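Local coordinates for YesW protein (Bacillus subtilis, PDB 2ZUX), which cleaves type I rhamnogalacturonan of plant cell-wall pectin by endo-type elimination between rhamnose and galacturonic acid, and needs calcium or manganese for activity, at residues G19-W25 with T53-K59; L28-N32 with K577-Y581; F247-R251 with I283-G287; L541-Y547 with P562-L568. All blocks are in the same frame, centred on the assembly; numbering follows the deposited sequence.

The four contacts illustrate how a chain made of a beta-sheet domain followed by a large beta-propeller combines local and long-range contacts. Along the sequence interaction 1 crosses interaction 2, which spans nearly the whole chain and encloses interactions 3 and 4 in series. Interaction 1 pairs strands of the N-terminal sheet; interaction 2 ties a turn of the same domain to the C-terminal segment, their centres about 24 Å apart. Interaction 4, between the segments flanking helix 547-553, has its centre about 13 Å from that of interaction 2, and H543 touches G29, P578 and M580. Interaction 3 belongs to the propeller, its centre about 47 Å from that of interaction 1 across the chain's centre. Three contacts are thus internal to one domain, while interaction 2 joins the N-terminal domain to the chain's end.

Interaction 1 (G19-W25 with T53-K59); sequences GGIFVSW and TTNYVDK
W25 lays its indole on T54: T54 CB stands 3.6 Å from the centroid of the five-membered ring, 15° off its normal, a CH-pi contact allowed by the p rotamer (chi1 62°). The rest is an antiparallel ladder in the N-terminal beta-sheet domain, strands 20-24 and 55-58 with axes approaching to 4.5 Å at 165° and the register I21-D58, F22-V57, V23-Y56, S24-N55. I21-D58 and V23-Y56 are hydrogen-bonded pairs, each closed by two N-to-O bonds of 2.8 Å; W25 N to T54 O (3.0 Å) continues the backbone bonding past the strand end, and the T54 hydroxyl adds a side-chain bond, OG1 to W25 O (2.8 Å). F22 (t) joins V57 on one face, CD1 to CG2 4.0 Å, while I21, V23, Y56 and D58 occupy the other. G20 adopts phi 120°, psi -167°, where a CB would strike D58 O. Strand 55-58 is one edge of the sheet, and D58 reaches R41 and Y67. Backbone bonds therefore set the pairing, whereas apolar and aromatic contacts flank it.

Interaction 2 (L28-N32 with K577-Y581); sequences LGTEN and KPNMY
A type I beta turn, L28 to E31, fits against the C-terminal segment K577-Y581 and joins the N-terminal beta-sheet domain to the chain's end. The turn closes with E31 N to L28 O, 2.8 Å, and E31 (m, t) folds back so that OE1 accepts from L28 N at 2.9 Å, its other oxygen paired with R10. The touching parts run 133° apart, with G29 CA nearest P578 CA at 5.4 Å. G29 (phi -60°, psi -15°) sits where a side chain would collide with M580: its CA is 3.8 Å from both P578 CG and M580 SD. M580 (p, t, m) carries its methyl to T30, CE to CG2 4.0 Å, as its strand 580-581 pairs with strand 3-4. K577 is extended through three t torsions, then bends at chi4 (m, -56°) along the turn; its CE is 3.7 Å from T30 C and its CD 3.7 Å from N32 OD1. That bend delivers K577 NZ to G29 O, a hydrogen bond of 2.9 Å.

Interaction 3 (F247-R251 with I283-G287); sequences FEPAR and IMTRG
In this beta-propeller a segment leaving the outer strand 241-246 of one four-stranded sheet packs on strand 281-286 of the next sheet in sequence. F247 (phi -74°, psi 132°; chi1 t, chi2 88°) opens the contact with a Met-aromatic approach: M284 SD lies 5.2 Å from the ring centroid, at the ring edge, and 3.8 Å from F247 CE1. The CA-to-CB bond of E248 points away, and its OE1 forms a salt bridge with K306, but E248 O comes within 3.9 Å of M284 CB. A cis peptide bond then precedes P249 (phi -64°, psi 127°), whose CA-to-CB bond points toward the strand, with CD 3.6 Å from M284 O and CB 3.7 Å from R286 CB; the P249 and R286 CA atoms are 6.1 Å apart. At R251 (t, t, m) two arginines lie close, R251 NE to R286 NH2 4.0 Å. E229 offsets these like charges by salt bridges with both; R251 NH1 is also hydrogen-bonded to G227 O, R286 NE donates to V265 O, and D266 pairs with R286. Extended through t, t, t, R286 ends with NH1 donating to P249 O at 2.9 Å, N-H...O angle 160°.

Interaction 4 (L541-Y547 with P562-L568); sequences LMHDPVY and PHTSFFL
Y547, S565 and D544 bury 74, 60 and 53 Å² where, in the beta-propeller domain, the segment that runs into helix 547-553 meets the one that follows it. D544 (chi1 t, chi2 74°) precedes the turn into the helix, and its OD2 caps it, accepting from V546 N at 3.1 Å and Y547 N at 3.0 Å. The same carboxylate holds the returning segment: S565 N donates to D544 OD2 at 2.8 Å, and S565 OG, in the p rotamer, donates to D544 OD1 at 2.6 Å. S565 CB also meets V546 CG2 at 3.5 Å. Y547 (t, chi2 97°) presents a ring face to P562, whose CB is 4.1 Å from the centroid and 26° off the normal, a CH-pi contact. A water bridges the segments, donating to V546 O (3.0 Å) and accepting from H563 N (2.9 Å). L541, in the 3-10 turn 541-543, sets CD2 4.2 Å from L568 CD1, and its N donates to the calcium ligand D506. The contact thus draws together the chain entering helix 547-553 and the chain leading on to strand 580-581; P562 also packs on I551 of that helix, and Y547 OH is hydrogen-bonded to E513 beside strand 514-519.

Interaction 1 (G19-W25 with T53-K59)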
loop_
_atom_site.group_PDB
_atom_site.type_symbol
_atom_site.label_atom_id
_atom_site.label_comp_id
_atom_site.label_asym_id
_atom_site.label_seq_id
_atom_site.Cartn_x
_atom_site.Cartn_y
_atom_site.Cartn_z
ATOM N N GLY A 19 -17.235 -7.950 26.175
ATOM C CA GLY A 19 -18.541 -7.286 26.219
ATOM C C GLY A 19 -19.553 -7.819 25.221
ATOM O O GLY A 19 -20.617 -7.222 25.024
ATOM N N GLY A 20 -19.232 -8.948 24.600
ATOM C CA GLY A 20 -20.087 -9.547 23.582
ATOM C C GLY A 20 -19.376 -9.666 22.247
ATOM O O GLY A 20 -18.153 -9.515 22.164
ATOM N N ILE A 21 -20.141 -9.951 21.202
ATOM C CA ILE A 21 -19.573 -10.141 19.874
ATOM C C ILE A 21 -19.574 -8.818 19.113
ATOM O O ILE A 21 -20.629 -8.233 18.871
ATOM C CB ILE A 21 -20.336 -11.227 19.078
ATOM C CG1 ILE A 21 -20.474 -12.519 19.904
ATOM C CG2 ILE A 21 -19.680 -11.477 17.718
ATOM C CD1 ILE A 21 -19.157 -13.122 20.398
ATOM N N PHE A 22 -18.382 -8.335 18.773
ATOM C CA PHE A 22 -18.255 -7.142 17.944
ATOM C C PHE A 22 -18.392 -7.520 16.478
ATOM O O PHE A 22 -17.659 -8.368 15.980
ATOM C CB PHE A 22 -16.922 -6.439 18.197
ATOM C CG PHE A 22 -16.727 -5.213 17.359
ATOM C CD1 PHE A 22 -17.153 -3.971 17.810
ATOM C CD2 PHE A 22 -16.132 -5.304 16.106
ATOM C CE1 PHE A 22 -16.975 -2.834 17.021
ATOM C CE2 PHE A 22 -15.960 -4.173 15.321
ATOM C CZ PHE A 22 -16.382 -2.944 15.782
ATOM N N VAL A 23 -19.333 -6.872 15.798
ATOM C CA VAL A 23 -19.620 -7.144 14.392
ATOM C C VAL A 23 -19.396 -5.861 13.591
ATOM O O VAL A 23 -19.859 -4.797 13.986
ATOM C CB VAL A 23 -21.091 -7.637 14.201
ATOM C CG1 VAL A 23 -21.375 -7.999 12.762
ATOM C CG2 VAL A 23 -21.395 -8.837 15.112
ATOM N N SER A 24 -18.670 -5.946 12.481
ATOM C CA SER A 24 -18.555 -4.793 11.581
ATOM C C SER A 24 -18.552 -5.235 10.130
ATOM O O SER A 24 -18.302 -6.402 9.809
ATOM C CB SER A 24 -17.377 -3.857 11.930
ATOM O OG SER A 24 -16.146 -4.286 11.361
ATOM N N TRP A 25 -18.892 -4.297 9.252
ATOM C CA TRP A 25 -19.067 -4.606 7.841
ATOM C C TRP A 25 -18.889 -3.354 6.990
ATOM O O TRP A 25 -18.773 -2.240 7.519
ATOM C CB TRP A 25 -20.439 -5.263 7.584
ATOM C CG TRP A 25 -21.630 -4.397 7.935
ATOM C CD1 TRP A 25 -22.316 -3.564 7.096
ATOM C CD2 TRP A 25 -22.263 -4.282 9.220
ATOM N NE1 TRP A 25 -23.345 -2.941 7.777
ATOM C CE2 TRP A 25 -23.337 -3.370 9.079
ATOM C CE3 TRP A 25 -22.031 -4.865 10.475
ATOM C CZ2 TRP A 25 -24.168 -3.016 10.149
ATOM C CZ3 TRP A 25 -22.865 -4.520 11.540
ATOM C CH2 TRP A 25 -23.916 -3.599 11.368
ATOM N N THR A 53 -24.912 2.992 11.303
ATOM C CA THR A 53 -23.485 2.705 11.419
ATOM C C THR A 53 -23.183 1.232 11.150
ATOM O O THR A 53 -23.999 0.350 11.463
ATOM C CB THR A 53 -22.911 3.133 12.783
ATOM O OG1 THR A 53 -21.485 3.158 12.705
ATOM C CG2 THR A 53 -23.342 2.181 13.892
ATOM N N THR A 54 -22.014 0.970 10.571
ATOM C CA THR A 54 -21.670 -0.391 10.154
ATOM C C THR A 54 -20.843 -1.169 11.179
ATOM O O THR A 54 -19.959 -1.955 10.827
ATOM C CB THR A 54 -21.081 -0.470 8.713
ATOM O OG1 THR A 54 -19.785 0.129 8.660
ATOM C CG2 THR A 54 -21.995 0.214 7.713
ATOM N N ASN A 55 -21.131 -0.932 12.454
ATOM C CA ASN A 55 -20.663 -1.808 13.520
ATOM C C ASN A 55 -21.759 -1.998 14.568
ATOM O O ASN A 55 -22.642 -1.147 14.724
ATOM C CB ASN A 55 -19.309 -1.373 14.119
ATOM C CG ASN A 55 -19.354 -0.039 14.846
ATOM O OD1 ASN A 55 -20.300 0.745 14.729
ATOM N ND2 ASN A 55 -18.295 0.236 15.578
ATOM N N TYR A 56 -21.710 -3.130 15.256
ATOM C CA TYR A 56 -22.769 -3.526 16.170
ATOM C C TYR A 56 -22.180 -4.444 17.222
ATOM O O TYR A 56 -21.384 -5.322 16.900
ATOM C CB TYR A 56 -23.864 -4.255 15.388
ATOM C CG TYR A 56 -25.124 -4.512 16.182
ATOM C CD1 TYR A 56 -26.156 -3.577 16.212
ATOM C CD2 TYR A 56 -25.285 -5.698 16.900
ATOM C CE1 TYR A 56 -27.313 -3.814 16.945
ATOM C CE2 TYR A 56 -26.438 -5.943 17.633
ATOM C CZ TYR A 56 -27.444 -4.996 17.651
ATOM O OH TYR A 56 -28.590 -5.230 18.374
ATOM N N VAL A 57 -22.562 -4.242 18.478
ATOM C CA VAL A 57 -22.119 -5.139 19.545
ATOM C C VAL A 57 -23.289 -6.017 19.992
ATOM O O VAL A 57 -24.302 -5.509 20.488
ATOM C CB VAL A 57 -21.486 -4.367 20.735
ATOM C CG1 VAL A 57 -21.098 -5.320 21.866
ATOM C CG2 VAL A 57 -20.265 -3.586 20.276
ATOM N N ASP A 58 -23.154 -7.323 19.775
ATOM C CA ASP A 58 -24.153 -8.304 20.205
ATOM C C ASP A 58 -23.748 -8.886 21.556
ATOM O O ASP A 58 -22.872 -9.749 21.643
ATOM C CB ASP A 58 -24.321 -9.410 19.154
ATOM C CG ASP A 58 -25.341 -10.477 19.561
ATOM O OD1 ASP A 58 -26.163 -10.245 20.482
ATOM O OD2 ASP A 58 -25.324 -11.555 18.938
ATOM N N LYS A 59 -24.404 -8.403 22.606
ATOM C CA LYS A 59 -24.120 -8.831 23.975
ATOM C C LYS A 59 -24.505 -10.287 24.242
ATOM O O LYS A 59 -23.966 -10.916 25.154
ATOM C CB LYS A 59 -24.830 -7.909 24.974
ATOM C CG LYS A 59 -24.205 -6.532 25.101
ATOM C CD LYS A 59 -25.083 -5.591 25.913
ATOM C CE LYS A 59 -24.522 -4.171 25.919
ATOM N NZ LYS A 59 -24.600 -3.520 24.577
#

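Interaction 2 (L28-N32 with K577-Y581)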
loop_
_atom_site.group_PDB
_atom_site.type_symbol
_atom_site.label_atom_id
_atom_site.label_comp_id
_atom_site.label_asym_id
_atom_site.label_seq_id
_atom_site.Cartn_x
_atom_site.Cartn_y
_atom_site.Cartn_z
ATOM N N LEU A 28 -20.605 0.005 1.145
ATOM C CA LEU A 28 -20.042 -0.149 -0.200
ATOM C C LEU A 28 -20.232 1.097 -1.044
ATOM O O LEU A 28 -21.247 1.788 -0.917
ATOM C CB LEU A 28 -20.667 -1.362 -0.903
ATOM C CG LEU A 28 -20.397 -2.723 -0.248
ATOM C CD1 LEU A 28 -21.311 -3.783 -0.837
ATOM C CD2 LEU A 28 -18.930 -3.149 -0.372
ATOM N N GLY A 29 -19.256 1.379 -1.907
ATOM C CA GLY A 29 -19.258 2.578 -2.755
ATOM C C GLY A 29 -20.438 2.674 -3.699
ATOM O O GLY A 29 -20.705 3.739 -4.261
ATOM N N THR A 30 -21.131 1.556 -3.881
ATOM C CA THR A 30 -22.314 1.489 -4.736
ATOM C C THR A 30 -23.597 1.819 -3.966
ATOM O O THR A 30 -24.685 1.867 -4.559
ATOM C CB THR A 30 -22.458 0.091 -5.365
ATOM O OG1 THR A 30 -22.436 -0.893 -4.326
ATOM C CG2 THR A 30 -21.329 -0.180 -6.360
ATOM N N GLU A 31 -23.473 2.064 -2.663
ATOM C CA GLU A 31 -24.637 2.299 -1.810
ATOM C C GLU A 31 -24.836 3.776 -1.497
ATOM O O GLU A 31 -23.872 4.523 -1.317
ATOM C CB GLU A 31 -24.539 1.460 -0.527
ATOM C CG GLU A 31 -24.534 -0.033 -0.818
ATOM C CD GLU A 31 -24.387 -0.909 0.416
ATOM O OE1 GLU A 31 -23.467 -0.695 1.233
ATOM O OE2 GLU A 31 -25.186 -1.856 0.554
ATOM N N ASN A 32 -26.104 4.183 -1.457
ATOM C CA ASN A 32 -26.499 5.555 -1.136
ATOM C C ASN A 32 -26.512 5.815 0.368
ATOM O O ASN A 32 -26.546 4.877 1.167
ATOM C CB ASN A 32 -27.889 5.851 -1.716
ATOM C CG ASN A 32 -27.875 6.012 -3.229
ATOM O OD1 ASN A 32 -26.883 6.450 -3.817
ATOM N ND2 ASN A 32 -28.990 5.675 -3.866
ATOM N N LYS A 577 -20.598 9.981 -2.417
ATOM C CA LYS A 577 -20.521 8.618 -2.915
ATOM C C LYS A 577 -19.416 8.518 -3.970
ATOM O O LYS A 577 -19.305 9.392 -4.835
ATOM C CB LYS A 577 -21.874 8.222 -3.512
ATOM C CG LYS A 577 -22.014 6.766 -3.911
ATOM C CD LYS A 577 -23.325 6.528 -4.650
ATOM C CE LYS A 577 -23.325 5.200 -5.392
ATOM N NZ LYS A 577 -22.179 5.075 -6.350
ATOM N N PRO A 578 -18.573 7.470 -3.885
ATOM C CA PRO A 578 -17.566 7.227 -4.917
ATOM C C PRO A 578 -18.190 7.147 -6.312
ATOM O O PRO A 578 -19.260 6.549 -6.484
ATOM C CB PRO A 578 -16.983 5.865 -4.523
ATOM C CG PRO A 578 -17.242 5.737 -3.078
ATOM C CD PRO A 578 -18.515 6.466 -2.807
ATOM N N ASN A 579 -17.533 7.771 -7.287
ATOM C CA ASN A 579 -17.951 7.700 -8.679
ATOM C C ASN A 579 -17.285 6.487 -9.314
ATOM O O ASN A 579 -16.169 6.572 -9.828
ATOM C CB ASN A 579 -17.595 8.986 -9.436
ATOM C CG ASN A 579 -18.242 9.054 -10.809
ATOM O OD1 ASN A 579 -19.127 8.263 -11.133
ATOM N ND2 ASN A 579 -17.799 10.009 -11.624
ATOM N N MET A 580 -17.974 5.355 -9.257
ATOM C CA MET A 580 -17.366 4.081 -9.628
ATOM C C MET A 580 -18.336 3.134 -10.314
ATOM O O MET A 580 -19.554 3.278 -10.202
ATOM C CB MET A 580 -16.778 3.396 -8.384
ATOM C CG MET A 580 -17.782 3.169 -7.252
ATOM S SD MET A 580 -17.137 2.132 -5.932
ATOM C CE MET A 580 -17.416 0.504 -6.618
ATOM N N TYR A 581 -17.779 2.170 -11.035
ATOM C CA TYR A 581 -18.520 1.001 -11.479
ATOM C C TYR A 581 -17.669 -0.222 -11.166
ATOM O O TYR A 581 -16.456 -0.101 -10.945
ATOM C CB TYR A 581 -18.827 1.074 -12.983
ATOM C CG TYR A 581 -17.610 0.970 -13.877
ATOM C CD1 TYR A 581 -17.181 -0.268 -14.360
ATOM C CD2 TYR A 581 -16.903 2.109 -14.255
ATOM C CE1 TYR A 581 -16.068 -0.372 -15.179
ATOM C CE2 TYR A 581 -15.787 2.017 -15.078
ATOM C CZ TYR A 581 -15.381 0.775 -15.539
ATOM O OH TYR A 581 -14.285 0.676 -16.353
#

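Interaction 3 (F247-R251 with I283-G287)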
loop_
_atom_site.group_PDB
_atom_site.type_symbol
_atom_site.label_atom_id
_atom_site.label_comp_id
_atom_site.label_asym_id
_atom_site.label_seq_id
_atom_site.Cartn_x
_atom_site.Cartn_y
_atom_site.Cartn_z
ATOM N N PHE A 247 11.465 -5.870 -20.308
ATOM C CA PHE A 247 11.214 -4.855 -19.296
ATOM C C PHE A 247 11.690 -3.483 -19.755
ATOM O O PHE A 247 12.810 -3.328 -20.232
ATOM C CB PHE A 247 11.917 -5.214 -17.979
ATOM C CG PHE A 247 11.645 -4.236 -16.875
ATOM C CD1 PHE A 247 10.535 -4.405 -16.051
ATOM C CD2 PHE A 247 12.484 -3.146 -16.658
ATOM C CE1 PHE A 247 10.260 -3.494 -15.025
ATOM C CE2 PHE A 247 12.215 -2.236 -15.645
ATOM C CZ PHE A 247 11.101 -2.408 -14.830
ATOM N N GLU A 248 10.822 -2.493 -19.592
ATOM C CA GLU A 248 11.231 -1.101 -19.693
ATOM C C GLU A 248 10.771 -0.382 -18.429
ATOM O O GLU A 248 9.672 -0.648 -17.930
ATOM C CB GLU A 248 10.675 -0.442 -20.958
ATOM C CG GLU A 248 11.179 -1.093 -22.242
ATOM C CD GLU A 248 10.719 -0.398 -23.501
ATOM O OE1 GLU A 248 10.279 0.771 -23.438
ATOM O OE2 GLU A 248 10.813 -1.033 -24.572
ATOM N N PRO A 249 11.598 0.534 -17.905
ATOM C CA PRO A 249 12.884 1.022 -18.445
ATOM C C PRO A 249 14.001 -0.015 -18.549
ATOM O O PRO A 249 14.338 -0.682 -17.566
ATOM C CB PRO A 249 13.281 2.127 -17.460
ATOM C CG PRO A 249 11.993 2.528 -16.802
ATOM C CD PRO A 249 11.224 1.251 -16.674
ATOM N N ALA A 250 14.572 -0.131 -19.746
ATOM C CA ALA A 250 15.660 -1.061 -20.001
ATOM C C ALA A 250 16.927 -0.604 -19.290
ATOM O O ALA A 250 17.110 0.580 -19.002
ATOM C CB ALA A 250 15.902 -1.189 -21.497
ATOM N N ARG A 251 17.808 -1.553 -19.006
ATOM C CA ARG A 251 19.029 -1.257 -18.259
ATOM C C ARG A 251 19.980 -0.309 -19.001
ATOM O O ARG A 251 20.518 0.621 -18.412
ATOM C CB ARG A 251 19.759 -2.557 -17.905
ATOM C CG ARG A 251 20.941 -2.369 -16.981
ATOM C CD ARG A 251 21.737 -3.648 -16.852
ATOM N NE ARG A 251 20.999 -4.694 -16.139
ATOM C CZ ARG A 251 20.588 -5.844 -16.670
ATOM N NH1 ARG A 251 20.822 -6.143 -17.945
ATOM N NH2 ARG A 251 19.941 -6.711 -15.905
ATOM N N ILE A 283 2.434 1.206 -13.850
ATOM C CA ILE A 283 3.614 2.065 -13.942
ATOM C C ILE A 283 4.830 1.299 -13.424
ATOM O O ILE A 283 4.787 0.752 -12.326
ATOM C CB ILE A 283 3.451 3.338 -13.078
ATOM C CG1 ILE A 283 2.093 4.010 -13.348
ATOM C CG2 ILE A 283 4.648 4.286 -13.272
ATOM C CD1 ILE A 283 1.893 4.498 -14.779
ATOM N N MET A 284 5.899 1.246 -14.221
ATOM C CA MET A 284 7.189 0.711 -13.775
ATOM C C MET A 284 8.201 1.840 -13.885
ATOM O O MET A 284 8.284 2.503 -14.930
ATOM C CB MET A 284 7.646 -0.456 -14.657
ATOM C CG MET A 284 6.824 -1.718 -14.505
ATOM S SD MET A 284 7.190 -2.588 -12.933
ATOM C CE MET A 284 5.526 -3.052 -12.526
ATOM N N THR A 285 8.966 2.062 -12.818
ATOM C CA THR A 285 9.987 3.104 -12.825
ATOM C C THR A 285 11.369 2.550 -12.514
ATOM O O THR A 285 11.518 1.467 -11.916
ATOM C CB THR A 285 9.667 4.258 -11.847
ATOM O OG1 THR A 285 10.016 3.878 -10.513
ATOM C CG2 THR A 285 8.192 4.590 -11.869
ATOM N N ARG A 286 12.389 3.300 -12.903
ATOM C CA ARG A 286 13.767 2.883 -12.681
ATOM C C ARG A 286 14.597 4.124 -12.487
ATOM O O ARG A 286 14.509 5.063 -13.283
ATOM C CB ARG A 286 14.285 2.075 -13.874
ATOM C CG ARG A 286 15.640 1.403 -13.658
ATOM C CD ARG A 286 15.983 0.477 -14.798
ATOM N NE ARG A 286 16.973 -0.509 -14.377
ATOM C CZ ARG A 286 17.118 -1.713 -14.923
ATOM N NH1 ARG A 286 16.370 -2.081 -15.959
ATOM N NH2 ARG A 286 18.029 -2.549 -14.427
ATOM N N GLY A 287 15.400 4.124 -11.433
ATOM C CA GLY A 287 16.245 5.259 -11.101
ATOM C C GLY A 287 15.542 6.320 -10.281
ATOM O O GLY A 287 14.325 6.513 -10.380
#

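Interaction 4 (L541-Y547 with P562-L568)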
loop_
_atom_site.group_PDB
_atom_site.type_symbol
_atom_site.label_atom_id
_atom_site.label_comp_id
_atom_site.label_asym_id
_atom_site.label_seq_id
_atom_site.Cartn_x
_atom_site.Cartn_y
_atom_site.Cartn_z
ATOM N N LEU A 541 -12.672 1.955 2.537
ATOM C CA LEU A 541 -11.564 2.758 2.024
ATOM C C LEU A 541 -11.026 2.222 0.700
ATOM O O LEU A 541 -10.450 2.968 -0.087
ATOM C CB LEU A 541 -10.463 2.888 3.076
ATOM C CG LEU A 541 -10.901 3.411 4.450
ATOM C CD1 LEU A 541 -9.686 3.571 5.363
ATOM C CD2 LEU A 541 -11.687 4.732 4.329
ATOM N N MET A 542 -11.260 0.937 0.439
ATOM C CA MET A 542 -10.844 0.320 -0.810
ATOM C C MET A 542 -11.680 0.798 -1.997
ATOM O O MET A 542 -11.360 0.479 -3.145
ATOM C CB MET A 542 -10.883 -1.204 -0.688
ATOM C CG MET A 542 -9.879 -1.736 0.326
ATOM S SD MET A 542 -8.154 -1.306 0.022
ATOM C CE MET A 542 -7.639 -2.749 -0.921
ATOM N N HIS A 543 -12.751 1.551 -1.725
ATOM C CA HIS A 543 -13.525 2.200 -2.788
ATOM C C HIS A 543 -13.174 3.683 -2.953
ATOM O O HIS A 543 -13.818 4.399 -3.726
ATOM C CB HIS A 543 -15.027 2.039 -2.552
ATOM C CG HIS A 543 -15.573 0.698 -2.928
ATOM N ND1 HIS A 543 -14.925 -0.196 -3.753
ATOM C CD2 HIS A 543 -16.763 0.131 -2.623
ATOM C CE1 HIS A 543 -15.681 -1.271 -3.913
ATOM N NE2 HIS A 543 -16.807 -1.086 -3.248
ATOM N N ASP A 544 -12.161 4.149 -2.224
ATOM C CA ASP A 544 -11.630 5.484 -2.460
ATOM C C ASP A 544 -10.524 5.412 -3.511
ATOM O O ASP A 544 -9.644 4.570 -3.403
ATOM C CB ASP A 544 -11.067 6.096 -1.185
ATOM C CG ASP A 544 -10.498 7.474 -1.429
ATOM O OD1 ASP A 544 -11.305 8.415 -1.599
ATOM O OD2 ASP A 544 -9.258 7.618 -1.496
ATOM N N PRO A 545 -10.556 6.299 -4.530
ATOM C CA PRO A 545 -9.594 6.228 -5.635
ATOM C C PRO A 545 -8.120 6.461 -5.309
ATOM O O PRO A 545 -7.292 6.069 -6.114
ATOM C CB PRO A 545 -10.100 7.302 -6.611
ATOM C CG PRO A 545 -10.896 8.237 -5.768
ATOM C CD PRO A 545 -11.562 7.358 -4.758
ATOM N N VAL A 546 -7.791 7.115 -4.193
ATOM C CA VAL A 546 -6.389 7.314 -3.792
ATOM C C VAL A 546 -5.960 6.257 -2.765
ATOM O O VAL A 546 -4.831 5.734 -2.828
ATOM C CB VAL A 546 -6.151 8.757 -3.253
ATOM C CG1 VAL A 546 -4.776 8.902 -2.620
ATOM C CG2 VAL A 546 -6.306 9.754 -4.381
ATOM N N TYR A 547 -6.844 5.936 -1.825
ATOM C CA TYR A 547 -6.533 4.920 -0.830
ATOM C C TYR A 547 -6.276 3.569 -1.492
ATOM O O TYR A 547 -5.300 2.886 -1.170
ATOM C CB TYR A 547 -7.657 4.810 0.202
ATOM C CG TYR A 547 -7.321 3.891 1.355
ATOM C CD1 TYR A 547 -6.835 4.394 2.552
ATOM C CD2 TYR A 547 -7.496 2.516 1.234
ATOM C CE1 TYR A 547 -6.515 3.541 3.613
ATOM C CE2 TYR A 547 -7.185 1.658 2.273
ATOM C CZ TYR A 547 -6.709 2.175 3.454
ATOM O OH TYR A 547 -6.419 1.294 4.467
ATOM N N PRO A 562 -1.130 4.532 3.605
ATOM C CA PRO A 562 -2.092 5.014 2.618
ATOM C C PRO A 562 -2.863 6.242 3.082
ATOM O O PRO A 562 -2.994 6.497 4.286
ATOM C CB PRO A 562 -3.029 3.819 2.447
ATOM C CG PRO A 562 -3.030 3.166 3.811
ATOM C CD PRO A 562 -1.647 3.387 4.382
ATOM N N HIS A 563 -3.372 6.989 2.105
ATOM C CA HIS A 563 -4.181 8.180 2.335
ATOM C C HIS A 563 -5.451 8.146 1.506
ATOM O O HIS A 563 -5.518 7.471 0.484
ATOM C CB HIS A 563 -3.368 9.423 1.982
ATOM C CG HIS A 563 -2.380 9.790 3.035
ATOM N ND1 HIS A 563 -1.046 9.445 2.983
ATOM C CD2 HIS A 563 -2.555 10.449 4.201
ATOM C CE1 HIS A 563 -0.444 9.884 4.076
ATOM N NE2 HIS A 563 -1.338 10.496 4.829
ATOM N N THR A 564 -6.458 8.886 1.952
ATOM C CA THR A 564 -7.703 9.024 1.200
ATOM C C THR A 564 -7.647 10.244 0.268
ATOM O O THR A 564 -6.869 11.185 0.483
ATOM C CB THR A 564 -8.908 9.135 2.156
ATOM O OG1 THR A 564 -8.624 10.115 3.155
ATOM C CG2 THR A 564 -9.175 7.806 2.835
ATOM N N SER A 565 -8.485 10.225 -0.766
ATOM C CA SER A 565 -8.563 11.336 -1.715
ATOM C C SER A 565 -9.233 12.570 -1.120
ATOM O O SER A 565 -9.084 13.677 -1.664
ATOM C CB SER A 565 -9.333 10.909 -2.964
ATOM O OG SER A 565 -10.702 10.694 -2.680
ATOM N N PHE A 566 -9.985 12.359 -0.039
ATOM C CA PHE A 566 -10.718 13.406 0.655
ATOM C C PHE A 566 -10.133 13.554 2.057
ATOM O O PHE A 566 -9.410 12.668 2.540
ATOM C CB PHE A 566 -12.213 13.046 0.730
ATOM C CG PHE A 566 -12.479 11.748 1.436
ATOM C CD1 PHE A 566 -12.739 11.722 2.804
ATOM C CD2 PHE A 566 -12.414 10.542 0.745
ATOM C CE1 PHE A 566 -12.957 10.522 3.471
ATOM C CE2 PHE A 566 -12.632 9.331 1.412
ATOM C CZ PHE A 566 -12.893 9.327 2.775
ATOM N N PHE A 567 -10.435 14.669 2.715
ATOM C CA PHE A 567 -10.011 14.863 4.085
ATOM C C PHE A 567 -10.891 14.030 5.009
ATOM O O PHE A 567 -12.092 14.288 5.147
ATOM C CB PHE A 567 -10.049 16.336 4.500
ATOM C CG PHE A 567 -9.803 16.538 5.967
ATOM C CD1 PHE A 567 -8.537 16.308 6.502
ATOM C CD2 PHE A 567 -10.832 16.934 6.816
ATOM C CE1 PHE A 567 -8.301 16.456 7.860
ATOM C CE2 PHE A 567 -10.599 17.098 8.177
ATOM C CZ PHE A 567 -9.326 16.861 8.698
ATOM N N LEU A 568 -10.289 13.011 5.610
ATOM C CA LEU A 568 -10.935 12.188 6.617
ATOM C C LEU A 568 -10.328 12.614 7.940
ATOM O O LEU A 568 -9.154 12.376 8.202
ATOM C CB LEU A 568 -10.675 10.705 6.342
ATOM C CG LEU A 568 -11.564 9.668 7.040
ATOM C CD1 LEU A 568 -11.250 8.267 6.509
ATOM C CD2 LEU A 568 -11.417 9.708 8.559
HETATM O O HOH W 1 -2.805 6.381 -0.671
#